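Local coordinates for protein ribonucleoside-diphosphate reductase subunit beta (Clostridium botulinum, PDB 6ZJK) that forms the diiron R2 subunit of a class I ribonucleotide reductase and probably supplies the oxidising equivalent that starts reduction of ribonucleotides to deoxyribonucleotides, at residues Ile54-Ala59 / Ala123-Ser128; Asn69-Glu74 / Glu137-Gln142; Asn131-Gln136 / Val239-Leu244. All blocks are in the same frame, centred on the assembly; numbering follows the deposited sequence.

Contact 1 (Ile54-Ala59 / Ala123-Ser128)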
loop_
_atom_site.group_PDB
_atom_site.type_symbol
_atom_site.label_atom_id
_atom_site.label_comp_id
_atom_site.label_asym_id
_atom_site.label_seq_id
_atom_site.Cartn_x
_atom_site.Cartn_y
_atom_site.Cartn_z
ATOM N N ILE A 54 -20.891 1.931 -1.448
ATOM C CA ILE A 54 -20.164 1.061 -2.362
ATOM C C ILE A 54 -21.058 0.114 -3.156
ATOM O O ILE A 54 -22.107 -0.160 -2.754
ATOM C CB ILE A 54 -19.127 0.208 -1.599
ATOM C CG1 ILE A 54 -19.783 -0.540 -0.479
ATOM C CG2 ILE A 54 -18.096 1.078 -0.967
ATOM C CD1 ILE A 54 -18.881 -1.483 0.222
ATOM N N LYS A 55 -20.595 -0.391 -4.274
ATOM C CA LYS A 55 -21.355 -1.335 -5.080
ATOM C C LYS A 55 -21.048 -2.788 -4.705
ATOM O O LYS A 55 -21.963 -3.616 -4.659
ATOM C CB LYS A 55 -21.071 -1.097 -6.566
ATOM C CG LYS A 55 -21.615 -2.176 -7.508
ATOM C CD LYS A 55 -21.273 -1.842 -8.962
ATOM C CE LYS A 55 -21.927 -2.785 -9.963
ATOM N NZ LYS A 55 -23.402 -2.556 -10.170
ATOM N N TYR A 56 -19.781 -3.122 -4.431
ATOM C CA TYR A 56 -19.396 -4.517 -4.175
ATOM C C TYR A 56 -19.431 -4.759 -2.671
ATOM O O TYR A 56 -18.455 -4.514 -1.951
ATOM C CB TYR A 56 -18.031 -4.828 -4.791
ATOM C CG TYR A 56 -18.027 -4.531 -6.271
ATOM C CD1 TYR A 56 -18.819 -5.268 -7.134
ATOM C CD2 TYR A 56 -17.300 -3.466 -6.789
ATOM C CE1 TYR A 56 -18.863 -4.990 -8.474
ATOM C CE2 TYR A 56 -17.343 -3.169 -8.134
ATOM C CZ TYR A 56 -18.133 -3.934 -8.972
ATOM O OH TYR A 56 -18.188 -3.656 -10.322
ATOM N N SER A 57 -20.550 -5.315 -2.226
ATOM C CA SER A 57 -20.757 -5.466 -0.789
ATOM C C SER A 57 -19.727 -6.411 -0.165
ATOM O O SER A 57 -19.281 -6.195 0.971
ATOM C CB SER A 57 -22.193 -5.958 -0.557
ATOM O OG SER A 57 -22.726 -5.518 0.677
ATOM N N TRP A 58 -19.192 -7.381 -0.915
ATOM C CA TRP A 58 -18.186 -8.274 -0.353
ATOM C C TRP A 58 -16.910 -7.542 0.051
ATOM O O TRP A 58 -16.143 -8.075 0.857
ATOM C CB TRP A 58 -17.873 -9.408 -1.336
ATOM C CG TRP A 58 -17.612 -8.976 -2.748
ATOM C CD1 TRP A 58 -18.508 -8.997 -3.809
ATOM C CD2 TRP A 58 -16.377 -8.489 -3.273
ATOM N NE1 TRP A 58 -17.885 -8.531 -4.949
ATOM C CE2 TRP A 58 -16.581 -8.213 -4.645
ATOM C CE3 TRP A 58 -15.109 -8.262 -2.718
ATOM C CZ2 TRP A 58 -15.557 -7.725 -5.460
ATOM C CZ3 TRP A 58 -14.103 -7.767 -3.529
ATOM C CH2 TRP A 58 -14.322 -7.511 -4.875
ATOM N N ALA A 59 -16.665 -6.369 -0.487
ATOM C CA ALA A 59 -15.504 -5.577 -0.139
ATOM C C ALA A 59 -15.408 -5.256 1.338
ATOM O O ALA A 59 -14.372 -5.291 1.902
ATOM C CB ALA A 59 -15.474 -4.331 -0.941
ATOM N N ALA A 123 -13.418 1.262 -9.121
ATOM C CA ALA A 123 -14.178 1.055 -7.891
ATOM C C ALA A 123 -13.245 1.293 -6.709
ATOM O O ALA A 123 -12.388 0.448 -6.427
ATOM C CB ALA A 123 -14.740 -0.362 -7.833
ATOM N N ALA A 124 -13.433 2.412 -5.998
ATOM C CA ALA A 124 -12.504 2.777 -4.930
ATOM C C ALA A 124 -12.447 1.720 -3.836
ATOM O O ALA A 124 -11.392 1.514 -3.229
ATOM C CB ALA A 124 -12.893 4.126 -4.318
ATOM N N GLU A 125 -13.557 1.040 -3.569
ATOM C CA GLU A 125 -13.533 0.043 -2.507
ATOM C C GLU A 125 -12.663 -1.154 -2.892
ATOM O O GLU A 125 -12.083 -1.797 -2.009
ATOM C CB GLU A 125 -14.959 -0.412 -2.153
ATOM C CG GLU A 125 -15.705 -1.187 -3.265
ATOM C CD GLU A 125 -16.569 -0.296 -4.155
ATOM O OE1 GLU A 125 -16.162 0.852 -4.442
ATOM O OE2 GLU A 125 -17.662 -0.748 -4.581
ATOM N N VAL A 126 -12.512 -1.438 -4.193
ATOM C CA VAL A 126 -11.591 -2.475 -4.649
ATOM C C VAL A 126 -10.142 -1.980 -4.627
ATOM O O VAL A 126 -9.220 -2.751 -4.333
ATOM C CB VAL A 126 -11.994 -2.991 -6.047
ATOM C CG1 VAL A 126 -10.956 -4.063 -6.576
ATOM C CG2 VAL A 126 -13.401 -3.590 -6.012
ATOM N N SER A 127 -9.922 -0.725 -5.039
ATOM C CA SER A 127 -8.577 -0.139 -4.957
ATOM C C SER A 127 -8.051 -0.086 -3.524
ATOM O O SER A 127 -6.849 -0.265 -3.292
ATOM C CB SER A 127 -8.565 1.248 -5.584
ATOM O OG SER A 127 -8.530 1.112 -6.996
ATOM N N SER A 128 -8.914 0.218 -2.559
ATOM C CA SER A 128 -8.487 0.126 -1.169
ATOM C C SER A 128 -7.951 -1.261 -0.853
ATOM O O SER A 128 -6.908 -1.402 -0.213
ATOM C CB SER A 128 -9.632 0.467 -0.234
ATOM O OG SER A 128 -9.972 1.825 -0.393
#
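Val126 meets two aromatic side chains at the apolar centre of this contact. Its CG2 lies 4.0 Å from CD2 of Tyr56, and the same methyl approaches CH2 of Trp58. Ala123, at the N-cap position of helix 124-151, places its CB at the edge of the Tyr56 ring, near the ring plane and 3.8 Å from CE2. One face of that ring is covered by CG of Lys55, its neighbour in sequence. The Trp58 ring in turn has CB of Tyr56 over one face, toward the rim.

Outward from here the contact turns on Glu125, which buries more surface across the contact than any other residue. Its CB and CG touch both Ala59 CB and Ile54 CG2; Ala59 CB is 3.9 Å from Glu125 CG. The chain bends at chi2 (-93°), which turns the carboxylate toward the 54-56 backbone. OE2 then accepts two backbone N-H groups. Tyr56 N gives a nearly straight bond of 3.2 Å to OE2 (172° at the hydrogen), on the anti lone pair. Lys55 N binds OE2 at 3.0 Å, from above the carboxylate plane and less straight (142°). The other oxygen, OE1, is hydrogen-bonded to the hydroxyl of Thr37. The two N-H groups on OE2 would probably favour the charged form of this buried acid.

Trp58 NE1 bonds to Glu251 on helix 225-255, so a third helix joins here. In the all-helical R2 fold, a glutamate in the first turn of helix 124-151 here accepts the N-H groups of the loop that leads into helix 58-68.

Contact 2 (Asn69-Glu74 / Glu137-Gln142). With FE (Fe (III) ion), chain H; FE (Fe (III) ion), chain G; GOL (glycerol), chain F.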
loop_
_atom_site.group_PDB
_atom_site.type_symbol
_atom_site.label_atom_id
_atom_site.label_comp_id
_atom_site.label_asym_id
_atom_site.label_seq_id
_atom_site.Cartn_x
_atom_site.Cartn_y
_atom_site.Cartn_z
ATOM N N ASN A 69 -5.814 -9.649 10.266
ATOM C CA ASN A 69 -4.725 -10.593 10.024
ATOM C C ASN A 69 -3.331 -9.973 10.197
ATOM O O ASN A 69 -2.339 -10.626 9.849
ATOM C CB ASN A 69 -4.823 -11.174 8.611
ATOM C CG ASN A 69 -5.898 -12.243 8.478
ATOM O OD1 ASN A 69 -6.353 -12.839 9.462
ATOM N ND2 ASN A 69 -6.307 -12.489 7.243
ATOM N N PHE A 70 -3.238 -8.723 10.671
ATOM C CA PHE A 70 -1.951 -8.010 10.737
ATOM C C PHE A 70 -0.950 -8.723 11.653
ATOM O O PHE A 70 -1.288 -9.172 12.752
ATOM C CB PHE A 70 -2.186 -6.560 11.202
ATOM C CG PHE A 70 -0.915 -5.742 11.411
ATOM C CD1 PHE A 70 -0.263 -5.159 10.344
ATOM C CD2 PHE A 70 -0.413 -5.515 12.684
ATOM C CE1 PHE A 70 0.897 -4.392 10.542
ATOM C CE2 PHE A 70 0.736 -4.742 12.889
ATOM C CZ PHE A 70 1.393 -4.189 11.817
ATOM N N TRP A 71 0.278 -8.805 11.201
ATOM C CA TRP A 71 1.344 -9.437 11.949
ATOM C C TRP A 71 2.684 -8.773 11.624
ATOM O O TRP A 71 2.836 -8.148 10.621
ATOM C CB TRP A 71 1.380 -10.952 11.696
ATOM C CG TRP A 71 1.639 -11.301 10.293
ATOM C CD1 TRP A 71 0.814 -11.141 9.266
ATOM C CD2 TRP A 71 2.835 -11.840 9.764
ATOM N NE1 TRP A 71 1.401 -11.537 8.129
ATOM C CE2 TRP A 71 2.656 -11.973 8.409
ATOM C CE3 TRP A 71 4.052 -12.214 10.311
ATOM C CZ2 TRP A 71 3.630 -12.460 7.587
ATOM C CZ3 TRP A 71 5.008 -12.689 9.499
ATOM C CH2 TRP A 71 4.798 -12.817 8.157
ATOM N N ILE A 72 3.626 -8.913 12.523
ATOM C CA ILE A 72 4.944 -8.352 12.398
ATOM C C ILE A 72 5.936 -9.483 12.490
ATOM O O ILE A 72 6.073 -10.101 13.493
ATOM C CB ILE A 72 5.227 -7.292 13.480
ATOM C CG1 ILE A 72 4.184 -6.180 13.444
ATOM C CG2 ILE A 72 6.594 -6.703 13.285
ATOM C CD1 ILE A 72 4.357 -5.120 14.493
ATOM N N PRO A 73 6.628 -9.723 11.420
ATOM C CA PRO A 73 7.582 -10.811 11.263
ATOM C C PRO A 73 8.597 -10.909 12.360
ATOM O O PRO A 73 8.773 -11.932 12.954
ATOM C CB PRO A 73 8.247 -10.507 9.961
ATOM C CG PRO A 73 7.332 -9.654 9.262
ATOM C CD PRO A 73 6.477 -8.950 10.210
ATOM N N GLU A 74 9.163 -9.782 12.779
ATOM C CA GLU A 74 10.174 -9.744 13.858
ATOM C C GLU A 74 9.700 -10.082 15.238
ATOM O O GLU A 74 10.462 -10.285 16.067
ATOM C CB GLU A 74 10.978 -8.448 13.852
ATOM C CG GLU A 74 11.880 -8.310 12.651
ATOM C CD GLU A 74 12.730 -7.051 12.618
ATOM O OE1 GLU A 74 12.639 -6.250 13.553
ATOM O OE2 GLU A 74 13.489 -6.877 11.659
ATOM N N GLU A 137 2.301 -7.580 0.862
ATOM C CA GLU A 137 3.346 -8.135 0.069
ATOM C C GLU A 137 4.715 -7.548 0.507
ATOM O O GLU A 137 5.678 -8.248 0.532
ATOM C CB GLU A 137 3.122 -7.928 -1.411
ATOM C CG GLU A 137 1.862 -8.476 -2.066
ATOM C CD GLU A 137 1.511 -9.939 -1.856
ATOM O OE1 GLU A 137 1.923 -10.551 -0.935
ATOM O OE2 GLU A 137 0.743 -10.483 -2.627
ATOM N N GLU A 138 4.758 -6.264 0.839
ATOM C CA GLU A 138 5.981 -5.676 1.381
ATOM C C GLU A 138 6.382 -6.347 2.689
ATOM O O GLU A 138 7.577 -6.557 2.952
ATOM C CB GLU A 138 5.829 -4.168 1.577
ATOM C CG GLU A 138 5.598 -3.361 0.302
ATOM C CD GLU A 138 6.857 -3.143 -0.518
ATOM O OE1 GLU A 138 7.932 -3.668 -0.149
ATOM O OE2 GLU A 138 6.781 -2.420 -1.536
ATOM N N ILE A 139 5.402 -6.673 3.532
ATOM C CA ILE A 139 5.710 -7.361 4.784
ATOM C C ILE A 139 6.252 -8.771 4.526
ATOM O O ILE A 139 7.158 -9.243 5.235
ATOM C CB ILE A 139 4.481 -7.346 5.704
ATOM C CG1 ILE A 139 4.238 -5.901 6.172
ATOM C CG2 ILE A 139 4.656 -8.264 6.905
ATOM C CD1 ILE A 139 3.250 -5.801 7.308
ATOM N N HIS A 140 5.794 -9.397 3.477
ATOM C CA HIS A 140 6.211 -10.741 3.130
ATOM C C HIS A 140 7.657 -10.720 2.716
ATOM O O HIS A 140 8.430 -11.454 3.187
ATOM C CB HIS A 140 5.331 -11.356 2.044
ATOM C CG HIS A 140 3.932 -11.648 2.495
ATOM N ND1 HIS A 140 2.898 -11.906 1.626
ATOM C CD2 HIS A 140 3.397 -11.651 3.725
ATOM C CE1 HIS A 140 1.803 -12.063 2.325
ATOM N NE2 HIS A 140 2.079 -11.917 3.593
ATOM N N ALA A 141 7.969 -9.814 1.848
ATOM C CA ALA A 141 9.332 -9.684 1.352
ATOM C C ALA A 141 10.306 -9.389 2.482
ATOM O O ALA A 141 11.435 -9.904 2.494
ATOM C CB ALA A 141 9.393 -8.603 0.272
ATOM N N GLN A 142 9.917 -8.617 3.473
ATOM C CA GLN A 142 10.765 -8.280 4.591
ATOM C C GLN A 142 10.992 -9.413 5.520
ATOM O O GLN A 142 12.020 -9.521 6.105
ATOM C CB GLN A 142 10.190 -7.131 5.394
ATOM C CG GLN A 142 11.110 -6.555 6.424
ATOM C CD GLN A 142 10.791 -7.001 7.772
ATOM O OE1 GLN A 142 9.680 -7.219 8.098
ATOM N NE2 GLN A 142 11.760 -7.134 8.562
HETATM FE FE FE H . 2.819 -12.539 -0.648
HETATM FE FE FE G . -0.037 -12.497 -2.271
HETATM C C1 GOL F . 14.152 -4.886 7.567
HETATM O O1 GOL F . 14.362 -6.271 7.666
HETATM C C2 GOL F . 13.718 -4.375 8.901
HETATM O O2 GOL F . 14.440 -4.952 9.969
HETATM C C3 GOL F . 13.731 -2.884 8.982
HETATM O O3 GOL F . 13.105 -2.568 10.210
HETATM O O HOH W 1 9.205 -7.479 11.080
HETATM O O HOH W 2 0.512 -13.150 -0.287
#
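Gln142 faces Pro73 and Glu74 across this contact, and its side chain can be traced outward from helix 124-151. CB leads toward the 69-74 loop, with CG anti to the backbone N (chi1 -170°). CG lies beside the glycerol, probably a crystallisation additive. The chain bends at chi2, and the amide then splits its two atoms between different partners. OE1 packs on the proline ring, 3.6 Å from Pro73 CG. It also accepts from a water that takes the N-H of Glu74, so one water bridges Gln142 OE1 and the loop backbone. NE2 gives a straight bond of 2.9 Å to O1 of the glycerol. Glycerol O2 donates a hydrogen bond of 2.7 Å to Glu74 OE2, while Glu74 OE1 forms a salt bridge to Arg64 of the second subunit. The planes of the Glu74 carboxylate and the Gln142 amide are turned 67° against each other.

One helical turn back, Ile139 forms the apolar part. Its CG2 sits 3.8 Å from both CG and CD of Pro73, and its CD1 reaches toward the Phe70 ring. The Phe70 ring also stacks on Phe70 of the second subunit.

His140 points its CB away from the loop, yet its ring meets Trp71. His140 CD2 is 4.0 Å from Trp71 CZ2, edge against edge. Asp237 accepts from both NE2 of His140 and NE1 of Trp71, and so probably helps to orient this iron ligand. ND1 of His140 binds one iron at 2.4 Å. Glu137 joins the two irons, OE1 to one and OE2 to the other, with a water also shared between them. This carboxylate-bridged pair, completed by Asp107, Glu204, Glu238 and His241, is the diiron site of R2 proteins.

Contact 3 (Asn131-Gln136 / Val239-Leu244). With FE (Fe (III) ion), chain G.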
loop_
_atom_site.group_PDB
_atom_site.type_symbol
_atom_site.label_atom_id
_atom_site.label_comp_id
_atom_site.label_asym_id
_atom_site.label_seq_id
_atom_site.Cartn_x
_atom_site.Cartn_y
_atom_site.Cartn_z
ATOM N N ASN A 131 -4.515 -1.933 -2.322
ATOM C CA ASN A 131 -3.476 -1.208 -1.586
ATOM C C ASN A 131 -3.122 -1.928 -0.289
ATOM O O ASN A 131 -1.954 -1.972 0.106
ATOM C CB ASN A 131 -3.941 0.217 -1.251
ATOM C CG ASN A 131 -3.944 1.146 -2.444
ATOM O OD1 ASN A 131 -3.255 0.920 -3.432
ATOM N ND2 ASN A 131 -4.695 2.237 -2.333
ATOM N N ILE A 132 -4.089 -2.517 0.365
ATOM C CA ILE A 132 -3.789 -3.264 1.540
ATOM C C ILE A 132 -2.977 -4.505 1.135
ATOM O O ILE A 132 -2.103 -4.917 1.813
ATOM C CB ILE A 132 -5.036 -3.709 2.249
ATOM C CG1 ILE A 132 -5.877 -2.516 2.682
ATOM C CG2 ILE A 132 -4.716 -4.517 3.453
ATOM C CD1 ILE A 132 -7.180 -2.881 3.341
ATOM N N GLN A 133 -3.302 -5.075 -0.009
ATOM C CA GLN A 133 -2.608 -6.228 -0.488
ATOM C C GLN A 133 -1.172 -5.852 -0.710
ATOM O O GLN A 133 -0.340 -6.541 -0.280
ATOM C CB GLN A 133 -3.208 -6.779 -1.769
ATOM C CG GLN A 133 -2.608 -8.060 -2.267
ATOM C CD GLN A 133 -3.206 -8.601 -3.545
ATOM O OE1 GLN A 133 -4.232 -8.179 -4.030
ATOM N NE2 GLN A 133 -2.536 -9.571 -4.094
ATOM N N THR A 134 -0.923 -4.757 -1.399
ATOM C CA THR A 134 0.446 -4.327 -1.686
ATOM C C THR A 134 1.272 -4.184 -0.409
ATOM O O THR A 134 2.445 -4.596 -0.361
ATOM C CB THR A 134 0.429 -3.004 -2.444
ATOM O OG1 THR A 134 -0.255 -3.178 -3.684
ATOM C CG2 THR A 134 1.832 -2.524 -2.720
ATOM N N PHE A 135 0.675 -3.592 0.623
ATOM C CA PHE A 135 1.315 -3.458 1.926
ATOM C C PHE A 135 1.682 -4.823 2.508
ATOM O O PHE A 135 2.787 -5.001 3.032
ATOM C CB PHE A 135 0.358 -2.682 2.834
ATOM C CG PHE A 135 0.566 -2.892 4.295
ATOM C CD1 PHE A 135 1.539 -2.174 4.985
ATOM C CD2 PHE A 135 -0.248 -3.759 5.003
ATOM C CE1 PHE A 135 1.706 -2.334 6.352
ATOM C CE2 PHE A 135 -0.084 -3.937 6.371
ATOM C CZ PHE A 135 0.895 -3.222 7.047
ATOM N N GLN A 136 0.785 -5.807 2.389
ATOM C CA GLN A 136 1.044 -7.160 2.895
ATOM C C GLN A 136 2.163 -7.849 2.134
ATOM O O GLN A 136 2.917 -8.629 2.728
ATOM C CB GLN A 136 -0.225 -8.037 2.829
ATOM C CG GLN A 136 -1.302 -7.613 3.826
ATOM C CD GLN A 136 -2.553 -8.453 3.828
ATOM O OE1 GLN A 136 -2.756 -9.323 2.963
ATOM N NE2 GLN A 136 -3.412 -8.209 4.825
ATOM N N VAL A 239 -4.547 -16.583 1.268
ATOM C CA VAL A 239 -5.906 -16.991 1.096
ATOM C C VAL A 239 -6.808 -15.819 0.764
ATOM O O VAL A 239 -7.560 -15.909 -0.124
ATOM C CB VAL A 239 -6.423 -17.706 2.314
ATOM C CG1 VAL A 239 -7.903 -17.880 2.196
ATOM C CG2 VAL A 239 -5.761 -19.046 2.382
ATOM N N THR A 240 -6.634 -14.705 1.451
ATOM C CA THR A 240 -7.368 -13.498 1.223
ATOM C C THR A 240 -7.034 -12.902 -0.106
ATOM O O THR A 240 -7.870 -12.385 -0.735
ATOM C CB THR A 240 -7.221 -12.493 2.367
ATOM O OG1 THR A 240 -5.940 -11.893 2.365
ATOM C CG2 THR A 240 -7.394 -13.138 3.626
ATOM N N HIS A 241 -5.814 -13.042 -0.576
ATOM C CA HIS A 241 -5.458 -12.482 -1.877
ATOM C C HIS A 241 -6.101 -13.278 -3.003
ATOM O O HIS A 241 -6.393 -12.776 -4.021
ATOM C CB HIS A 241 -3.962 -12.408 -2.118
ATOM C CG HIS A 241 -3.198 -11.593 -1.118
ATOM N ND1 HIS A 241 -1.866 -11.337 -1.254
ATOM C CD2 HIS A 241 -3.583 -10.971 0.011
ATOM C CE1 HIS A 241 -1.459 -10.619 -0.237
ATOM N NE2 HIS A 241 -2.474 -10.407 0.560
ATOM N N LEU A 242 -6.261 -14.553 -2.775
ATOM C CA LEU A 242 -6.876 -15.453 -3.699
ATOM C C LEU A 242 -8.340 -15.101 -3.861
ATOM O O LEU A 242 -8.773 -14.885 -4.899
ATOM C CB LEU A 242 -6.786 -16.824 -3.109
ATOM C CG LEU A 242 -6.343 -17.970 -3.926
ATOM C CD1 LEU A 242 -5.222 -17.570 -4.813
ATOM C CD2 LEU A 242 -5.952 -19.084 -2.998
ATOM N N VAL A 243 -9.071 -15.042 -2.784
ATOM C CA VAL A 243 -10.451 -14.701 -2.850
ATOM C C VAL A 243 -10.693 -13.329 -3.418
ATOM O O VAL A 243 -11.638 -13.123 -4.075
ATOM C CB VAL A 243 -11.130 -14.809 -1.538
ATOM C CG1 VAL A 243 -12.580 -14.545 -1.744
ATOM C CG2 VAL A 243 -10.961 -16.186 -0.990
ATOM N N LEU A 244 -9.810 -12.395 -3.163
ATOM C CA LEU A 244 -9.933 -11.065 -3.764
ATOM C C LEU A 244 -9.895 -11.152 -5.285
ATOM O O LEU A 244 -10.798 -10.653 -5.970
ATOM C CB LEU A 244 -8.836 -10.130 -3.238
ATOM C CG LEU A 244 -8.702 -8.702 -3.800
ATOM C CD1 LEU A 244 -10.008 -7.940 -3.652
ATOM C CD2 LEU A 244 -7.600 -7.947 -3.099
HETATM FE FE FE G . -0.037 -12.497 -2.271
HETATM O O HOH W 3 -4.899 -10.956 5.105
HETATM O O HOH W 2 0.512 -13.150 -0.287
#
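His241 and Gln133 meet in the four-helix bundle that houses the diiron site of R2 proteins. Helices 131-136 and 239-244 run roughly antiparallel, with axes 11.2 Å apart at closest approach, so long side chains fill the gap.

The tight part is around the His241 ring. With CG anti to the backbone N (chi1 -175°), Gln133 reaches straight out from its helix and lays CG over the centre of one ring face. This is a CH-pi contact, with Gln133 CG 3.5 Å from the centroid of the His241 ring. The amide lies 44° from the ring plane. Gln133 OE1 lies 3.5 Å from CD2 of Leu244. It is buried and has no polar partner in the model.

Toward partly exposed Thr240 the packing is looser: its OG1 stays 4.1 Å from Gln136 OE1, and a water bridges that hydroxyl to Gln136 NE2. The hydroxyl is also bonded to Asp237 O.

The ring is fixed from two ends. His241 ND1 binds an iron that Glu137, Glu204 and Glu238 also hold. His241 NE2 donates to Gln136 OE1 over 2.7 Å, in the ring plane and in the carbonyl plane, at 165° at the hydrogen.

In the fold
Helix 124-151 takes part in all three contacts, carrying one segment of each. Contact 1 is at its start, and its centre is about 21 Å from the centre of the chain; that of contact 3 is the closest, at about 9 Å. All three are mostly buried, though contact 2 has an exposed rim at the second subunit. Contact 1 joins helix 124-151 to the loop and first residues of helix 58-68, through an apolar cluster and a carboxylate that binds backbone N-H groups instead of a metal. Contacts 2 and 3 share an iron and a water. Contact 3 is helix on helix; contact 2 is helix on loop. Trp58 of contact 1 also touches Leu244 of contact 3.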